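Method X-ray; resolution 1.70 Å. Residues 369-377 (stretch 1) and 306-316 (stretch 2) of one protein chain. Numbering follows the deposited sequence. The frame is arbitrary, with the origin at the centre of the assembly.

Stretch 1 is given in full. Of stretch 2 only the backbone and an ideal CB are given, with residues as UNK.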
ATOM      1  N   ARG A 369      40.360 -28.632   5.358  1.00 18.61           N
ATOM      2  CA  ARG A 369      40.262 -29.385   6.605  1.00 17.67           C
ATOM      3  C   ARG A 369      40.578 -30.867   6.398  1.00 21.05           C
ATOM      4  O   ARG A 369      41.270 -31.486   7.220  1.00 21.17           O
ATOM      5  CB  ARG A 369      38.868 -29.217   7.236  1.00 19.60           C
ATOM      6  CG  ARG A 369      38.781 -29.763   8.664  1.00 22.75           C
ATOM      7  CD  ARG A 369      37.339 -29.804   9.174  1.00 22.86           C
ATOM      8  NE  ARG A 369      36.562 -30.856   8.527  1.00 20.11           N
ATOM      9  CZ  ARG A 369      36.637 -32.152   8.833  1.00 20.85           C
ATOM     10  NH1 ARG A 369      37.463 -32.579   9.785  1.00 23.83           N
ATOM     11  NH2 ARG A 369      35.881 -33.028   8.184  1.00 24.20           N
ATOM     12  N   ARG A 370      40.082 -31.431   5.300  1.00 19.74           N
ATOM     13  CA  ARG A 370      40.314 -32.845   4.986  1.00 22.09           C
ATOM     14  C   ARG A 370      41.648 -33.104   4.274  1.00 21.04           C
ATOM     15  O   ARG A 370      42.036 -34.262   4.068  1.00 24.25           O
ATOM     16  CB  ARG A 370      39.175 -33.404   4.132  1.00 21.35           C
ATOM     17  CG  ARG A 370      37.834 -33.456   4.836  1.00 21.36           C
ATOM     18  CD  ARG A 370      36.777 -34.119   3.966  1.00 24.27           C
ATOM     19  NE  ARG A 370      35.498 -34.207   4.661  1.00 23.60           N
ATOM     20  CZ  ARG A 370      34.716 -35.280   4.658  1.00 27.02           C
ATOM     21  NH1 ARG A 370      35.086 -36.368   3.989  1.00 30.74           N
ATOM     22  NH2 ARG A 370      33.570 -35.265   5.329  1.00 25.91           N
ATOM     23  N   GLY A 371      42.350 -32.040   3.898  1.00 22.63           N
ATOM     24  CA  GLY A 371      43.607 -32.181   3.176  1.00 23.65           C
ATOM     25  C   GLY A 371      43.422 -32.709   1.759  1.00 22.21           C
ATOM     26  O   GLY A 371      44.289 -33.412   1.222  1.00 24.73           O
ATOM     27  N   LEU A 372      42.288 -32.369   1.152  1.00 20.52           N
ATOM     28  CA  LEU A 372      41.965 -32.815  -0.199  1.00 22.20           C
ATOM     29  C   LEU A 372      42.099 -31.660  -1.198  1.00 22.26           C
ATOM     30  O   LEU A 372      42.155 -30.498  -0.802  1.00 23.51           O
ATOM     31  CB  LEU A 372      40.539 -33.369  -0.237  1.00 22.72           C
ATOM     32  CG  LEU A 372      40.292 -34.557   0.702  1.00 24.40           C
ATOM     33  CD1 LEU A 372      38.795 -34.844   0.815  1.00 26.13           C
ATOM     34  CD2 LEU A 372      41.052 -35.780   0.220  1.00 28.66           C
ATOM     35  N   GLU A 373      42.140 -31.986  -2.489  1.00 23.26           N
ATOM     36  CA  GLU A 373      42.437 -30.985  -3.522  1.00 19.49           C
ATOM     37  C   GLU A 373      41.252 -30.520  -4.361  1.00 18.37           C
ATOM     38  O   GLU A 373      40.965 -29.320  -4.434  1.00 18.82           O
ATOM     39  CB  GLU A 373      43.523 -31.512  -4.466  1.00 20.54           C
ATOM     40  CG  GLU A 373      43.916 -30.523  -5.548  1.00 21.22           C
ATOM     41  CD  GLU A 373      45.025 -31.035  -6.453  1.00 28.85           C
ATOM     42  OE1 GLU A 373      44.950 -32.194  -6.920  1.00 30.93           O
ATOM     43  OE2 GLU A 373      45.978 -30.275  -6.693  1.00 29.80           O
ATOM     44  N   LYS A 374      40.581 -31.459  -5.022  1.00 19.00           N
ATOM     45  CA  LYS A 374      39.642 -31.094  -6.088  1.00 16.32           C
ATOM     46  C   LYS A 374      38.192 -30.948  -5.639  1.00 17.07           C
ATOM     47  O   LYS A 374      37.623 -31.865  -5.042  1.00 18.45           O
ATOM     48  CB  LYS A 374      39.733 -32.106  -7.239  1.00 16.00           C
ATOM     49  CG  LYS A 374      41.084 -32.116  -7.947  1.00 20.48           C
ATOM     50  CD  LYS A 374      41.052 -32.998  -9.180  1.00 24.73           C
ATOM     51  CE  LYS A 374      42.381 -32.939  -9.939  1.00 31.28           C
ATOM     52  NZ  LYS A 374      43.495 -33.526  -9.147  1.00 33.54           N
ATOM     53  N   GLY A 375      37.597 -29.800  -5.948  1.00 14.84           N
ATOM     54  CA  GLY A 375      36.235 -29.494  -5.533  1.00 15.84           C
ATOM     55  C   GLY A 375      35.358 -29.044  -6.687  1.00 17.44           C
ATOM     56  O   GLY A 375      35.822 -28.385  -7.614  1.00 16.41           O
ATOM     57  N   ILE A 376      34.085 -29.422  -6.629  1.00 16.13           N
ATOM     58  CA  ILE A 376      33.088 -28.902  -7.560  1.00 14.66           C
ATOM     59  C   ILE A 376      31.965 -28.292  -6.748  1.00 14.45           C
ATOM     60  O   ILE A 376      31.437 -28.940  -5.843  1.00 14.47           O
ATOM     61  CB  ILE A 376      32.489 -30.023  -8.425  1.00 15.48           C
ATOM     62  CG1 ILE A 376      33.582 -30.707  -9.246  1.00 16.81           C
ATOM     63  CG2 ILE A 376      31.407 -29.464  -9.334  1.00 17.96           C
ATOM     64  CD1 ILE A 376      33.084 -31.937 -10.032  1.00 19.02           C
ATOM     65  N   ALA A 377      31.597 -27.052  -7.069  1.00 12.40           N
ATOM     66  CA  ALA A 377      30.426 -26.434  -6.462  1.00 13.35           C
ATOM     67  C   ALA A 377      29.433 -26.130  -7.582  1.00 13.40           C
ATOM     68  O   ALA A 377      29.800 -25.568  -8.611  1.00 14.43           O
ATOM     69  CB  ALA A 377      30.799 -25.161  -5.720  1.00 14.98           C
ATOM     70  N   UNK A 306      39.000 -31.194 -18.012  1.00 32.22           N
ATOM     71  CA  UNK A 306      39.604 -32.497 -18.226  1.00 37.55           C
ATOM     72  C   UNK A 306      39.690 -33.281 -16.917  1.00 35.28           C
ATOM     73  O   UNK A 306      40.709 -33.914 -16.619  1.00 33.67           O
ATOM     74  CB  UNK A 306      40.994 -32.342 -18.846  1.00 37.55           C
ATOM     75  N   UNK A 307      38.617 -33.216 -16.135  1.00 30.35           N
ATOM     76  CA  UNK A 307      38.464 -34.066 -14.961  1.00 26.86           C
ATOM     77  C   UNK A 307      37.421 -35.125 -15.257  1.00 32.60           C
ATOM     78  O   UNK A 307      36.485 -34.894 -16.027  1.00 32.48           O
ATOM     79  CB  UNK A 307      38.075 -33.247 -13.728  1.00 26.86           C
ATOM     80  N   UNK A 308      37.569 -36.282 -14.624  1.00 34.67           N
ATOM     81  CA  UNK A 308      36.465 -37.215 -14.526  1.00 34.04           C
ATOM     82  C   UNK A 308      35.685 -36.784 -13.294  1.00 31.17           C
ATOM     83  O   UNK A 308      36.220 -36.118 -12.408  1.00 30.71           O
ATOM     84  CB  UNK A 308      36.935 -38.668 -14.439  1.00 34.04           C
ATOM     85  N   UNK A 309      34.415 -37.152 -13.237  1.00 33.08           N
ATOM     86  CA  UNK A 309      33.617 -36.850 -12.062  1.00 33.09           C
ATOM     87  C   UNK A 309      34.283 -37.490 -10.842  1.00 30.76           C
ATOM     88  O   UNK A 309      34.318 -36.906  -9.754  1.00 30.69           O
ATOM     89  CB  UNK A 309      32.179 -37.346 -12.231  1.00 33.09           C
ATOM     90  N   UNK A 310      34.835 -38.681 -11.049  1.00 30.49           N
ATOM     91  CA  UNK A 310      35.486 -39.452  -9.994  1.00 32.23           C
ATOM     92  C   UNK A 310      36.701 -38.741  -9.397  1.00 31.54           C
ATOM     93  O   UNK A 310      37.059 -38.980  -8.240  1.00 32.44           O
ATOM     94  CB  UNK A 310      35.911 -40.816 -10.542  1.00 32.23           C
ATOM     95  N   UNK A 311      37.338 -37.876 -10.183  1.00 30.06           N
ATOM     96  CA  UNK A 311      38.494 -37.113  -9.709  1.00 29.36           C
ATOM     97  C   UNK A 311      38.138 -36.115  -8.603  1.00 25.52           C
ATOM     98  O   UNK A 311      38.990 -35.768  -7.785  1.00 26.06           O
ATOM     99  CB  UNK A 311      39.134 -36.367 -10.882  1.00 29.36           C
ATOM    100  N   UNK A 312      36.898 -35.635  -8.585  1.00 20.88           N
ATOM    101  CA  UNK A 312      36.502 -34.654  -7.580  1.00 21.57           C
ATOM    102  C   UNK A 312      36.573 -35.287  -6.195  1.00 22.87           C
ATOM    103  O   UNK A 312      36.073 -36.397  -5.983  1.00 26.77           O
ATOM    104  CB  UNK A 312      35.095 -34.123  -7.860  1.00 21.57           C
ATOM    105  N   UNK A 313      37.214 -34.594  -5.261  1.00 19.96           N
ATOM    106  CA  UNK A 313      37.323 -35.084  -3.890  1.00 20.25           C
ATOM    107  C   UNK A 313      36.091 -34.748  -3.053  1.00 20.15           C
ATOM    108  O   UNK A 313      35.654 -35.557  -2.225  1.00 22.46           O
ATOM    109  CB  UNK A 313      38.572 -34.500  -3.226  1.00 20.25           C
ATOM    110  N   UNK A 314      35.550 -33.549  -3.264  1.00 18.40           N
ATOM    111  CA  UNK A 314      34.326 -33.118  -2.598  1.00 16.60           C
ATOM    112  C   UNK A 314      33.456 -32.330  -3.557  1.00 16.41           C
ATOM    113  O   UNK A 314      33.963 -31.640  -4.442  1.00 16.45           O
ATOM    114  CB  UNK A 314      34.647 -32.279  -1.360  1.00 16.60           C
ATOM    115  N   UNK A 315      32.146 -32.418  -3.363  1.00 16.37           N
ATOM    116  CA  UNK A 315      31.211 -31.599  -4.118  1.00 12.54           C
ATOM    117  C   UNK A 315      30.241 -30.897  -3.175  1.00 14.48           C
ATOM    118  O   UNK A 315      29.822 -31.457  -2.152  1.00 14.91           O
ATOM    119  CB  UNK A 315      30.448 -32.451  -5.134  1.00 12.54           C
ATOM    120  N   UNK A 316      29.879 -29.676  -3.546  1.00 14.58           N
ATOM    121  CA  UNK A 316      28.750 -28.974  -2.948  1.00 13.65           C
ATOM    122  C   UNK A 316      27.733 -28.798  -4.059  1.00 15.33           C
ATOM    123  O   UNK A 316      28.018 -28.145  -5.055  1.00 15.34           O
ATOM    124  CB  UNK A 316      29.159 -27.635  -2.331  1.00 13.65           C
TER

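Position 306 has phi/psi of 63/42, and its ideal CB finds nothing of stretch 1 within 5.5 Å. Positive phi favours glycine, with asparagine or aspartate tolerated; the residue is Asp306, which makes no contact here.

At 307 the backbone is extended (-107/150) and CA-to-CB points toward stretch 1, yet the ideal CB lies 5.4 Å from Lys374 CD, its nearest neighbour. The gap calls for a long or broad side chain, and the aliphatic run of Lys374 would suit a flat ring, though a long aliphatic chain could also serve. The residue is Trp307, chi1 m. Lys374 CD sits over the ring face, 3.8 Å from the centroid of the six-membered ring and 20° off its normal, a CH-pi contact. Lys374 NZ is 5.5 Å from the five-membered centroid, at most a weak attraction. At the ring edge, Trp307 CZ3 approaches Ile376 CG1 (4.0 Å) and Gly375 O (3.7 Å).

Position 308 is out of reach, so stretch 1 sets no preference. Positions 309-311 have helical phi/psi, and a small side chain with an acceptor could take the N-H of 311. Ser308 fits: the backbone N of 311 gives a weak hydrogen bond to Ser308 OG (3.0 Å).

At 309 CA-to-CB points away, and only a longer side chain could return to the apolar end of Ile376. Leu309 does so, with Leu309 CD1 4.4 Å from Ile376 CD1. Position 310 is unconstrained by stretch 1; Glu310 makes no contact.

At 311 CB points sideways, 4.2 Å from Lys374 CD, so a modest side chain, polar or apolar, is plausible. Asp311 uses its carboxylate locally: Ser308 N donates to Asp311 OD2 (3.0 Å).

The ideal CB of 312 lies 3.7 Å from Ile376 CD1. A small apolar group already achieves packing contact, and Ala312 does this with its CB alone.

Position 313 is the most informative. CA-to-CB points toward stretch 1, and the backbone N-H groups of Glu373 and Lys374 offer two donors nearby. A short acceptor such as aspartate or asparagine would suit. Asp313, chi1 m, accepts both at OD2, from Lys374 N (2.9 Å, 171°) and Glu373 N (3.2 Å, 142°), while Asp313 N donates to Lys374 O (2.8 Å).

From 314 the strands run parallel. The N of 314 donates to Lys374 O (3.2 Å) and the O of 314 accepts from Ile376 N (3.1 Å). CB at 314 shares the face of Ala377, and Leu372 CD1 at 5.3 Å invites a branched aliphatic or other apolar chain. The residue is Leu314: its CG meets Leu372 CD1 at 4.1 Å, and Leu314 CD2 lies over one face of the Arg370 guanidinium.

CB at 315 is on the Ile376 face, suiting an apolar residue; Leu315 CD2 packs 4.1 Å from Ile376 CD1.

At 316, the backbone N donates to Ile376 O (2.9 Å). CB returns to the Ala377 face, where small, branched or long side chains would all be possible beside that methyl. The deposited Glu316 places its CB 4.4 Å from Ala377 CB, and its end leads away.

Stretch 2 (306-316) DWSLEDADLLE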
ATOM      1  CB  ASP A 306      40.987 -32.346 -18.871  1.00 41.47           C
ATOM      2  CG  ASP A 306      41.556 -33.669 -19.350  1.00 45.96           C
ATOM      3  OD1 ASP A 306      40.764 -34.599 -19.621  1.00 46.84           O
ATOM      4  OD2 ASP A 306      42.798 -33.771 -19.459  1.00 46.18           O
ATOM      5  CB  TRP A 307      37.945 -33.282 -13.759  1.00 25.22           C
ATOM      6  CG  TRP A 307      38.875 -32.321 -13.115  1.00 28.45           C
ATOM      7  CD1 TRP A 307      40.154 -32.014 -13.489  1.00 33.41           C
ATOM      8  CD2 TRP A 307      38.593 -31.527 -11.955  1.00 27.67           C
ATOM      9  NE1 TRP A 307      40.682 -31.075 -12.630  1.00 34.86           N
ATOM     10  CE2 TRP A 307      39.742 -30.760 -11.682  1.00 30.67           C
ATOM     11  CE3 TRP A 307      37.475 -31.391 -11.120  1.00 24.37           C
ATOM     12  CZ2 TRP A 307      39.806 -29.870 -10.615  1.00 26.91           C
ATOM     13  CZ3 TRP A 307      37.541 -30.495 -10.060  1.00 18.78           C
ATOM     14  CH2 TRP A 307      38.695 -29.747  -9.824  1.00 23.09           C
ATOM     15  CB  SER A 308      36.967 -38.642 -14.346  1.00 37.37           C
ATOM     16  OG  SER A 308      37.526 -38.816 -13.054  1.00 40.49           O
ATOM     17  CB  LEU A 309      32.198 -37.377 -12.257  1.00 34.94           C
ATOM     18  CG  LEU A 309      31.200 -37.177 -11.125  1.00 34.54           C
ATOM     19  CD1 LEU A 309      31.001 -35.694 -10.812  1.00 31.45           C
ATOM     20  CD2 LEU A 309      29.881 -37.843 -11.497  1.00 36.40           C
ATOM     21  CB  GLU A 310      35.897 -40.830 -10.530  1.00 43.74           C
ATOM     22  CG  GLU A 310      34.727 -41.757 -10.864  1.00 52.66           C
ATOM     23  CD  GLU A 310      33.754 -41.167 -11.882  1.00 55.23           C
ATOM     24  OE1 GLU A 310      34.201 -40.683 -12.949  1.00 49.55           O
ATOM     25  OE2 GLU A 310      32.532 -41.189 -11.608  1.00 59.56           O
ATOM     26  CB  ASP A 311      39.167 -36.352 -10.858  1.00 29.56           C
ATOM     27  CG  ASP A 311      39.807 -37.273 -11.884  1.00 33.96           C
ATOM     28  OD1 ASP A 311      40.034 -38.460 -11.578  1.00 33.12           O
ATOM     29  OD2 ASP A 311      40.085 -36.797 -13.001  1.00 36.98           O
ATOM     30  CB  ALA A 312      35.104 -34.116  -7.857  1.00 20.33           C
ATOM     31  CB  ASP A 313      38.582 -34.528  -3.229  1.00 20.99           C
ATOM     32  CG  ASP A 313      39.850 -35.046  -3.874  1.00 25.04           C
ATOM     33  OD1 ASP A 313      39.983 -36.285  -4.012  1.00 25.44           O
ATOM     34  OD2 ASP A 313      40.711 -34.221  -4.250  1.00 22.96           O
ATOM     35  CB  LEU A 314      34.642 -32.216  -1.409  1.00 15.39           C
ATOM     36  CG  LEU A 314      35.316 -32.859  -0.194  1.00 18.69           C
ATOM     37  CD1 LEU A 314      35.572 -31.784   0.850  1.00 17.88           C
ATOM     38  CD2 LEU A 314      34.468 -33.987   0.404  1.00 19.48           C
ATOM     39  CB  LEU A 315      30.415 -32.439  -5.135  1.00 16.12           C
ATOM     40  CG  LEU A 315      31.154 -33.205  -6.241  1.00 16.15           C
ATOM     41  CD1 LEU A 315      31.606 -34.570  -5.743  1.00 20.71           C
ATOM     42  CD2 LEU A 315      30.259 -33.367  -7.475  1.00 18.91           C
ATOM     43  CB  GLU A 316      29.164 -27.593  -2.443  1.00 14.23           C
ATOM     44  CG  GLU A 316      29.954 -27.605  -1.136  1.00 13.87           C
ATOM     45  CD  GLU A 316      29.071 -27.828   0.074  1.00 18.36           C
ATOM     46  OE1 GLU A 316      27.993 -27.203   0.147  1.00 17.67           O
ATOM     47  OE2 GLU A 316      29.453 -28.631   0.951  1.00 21.59           O
TER
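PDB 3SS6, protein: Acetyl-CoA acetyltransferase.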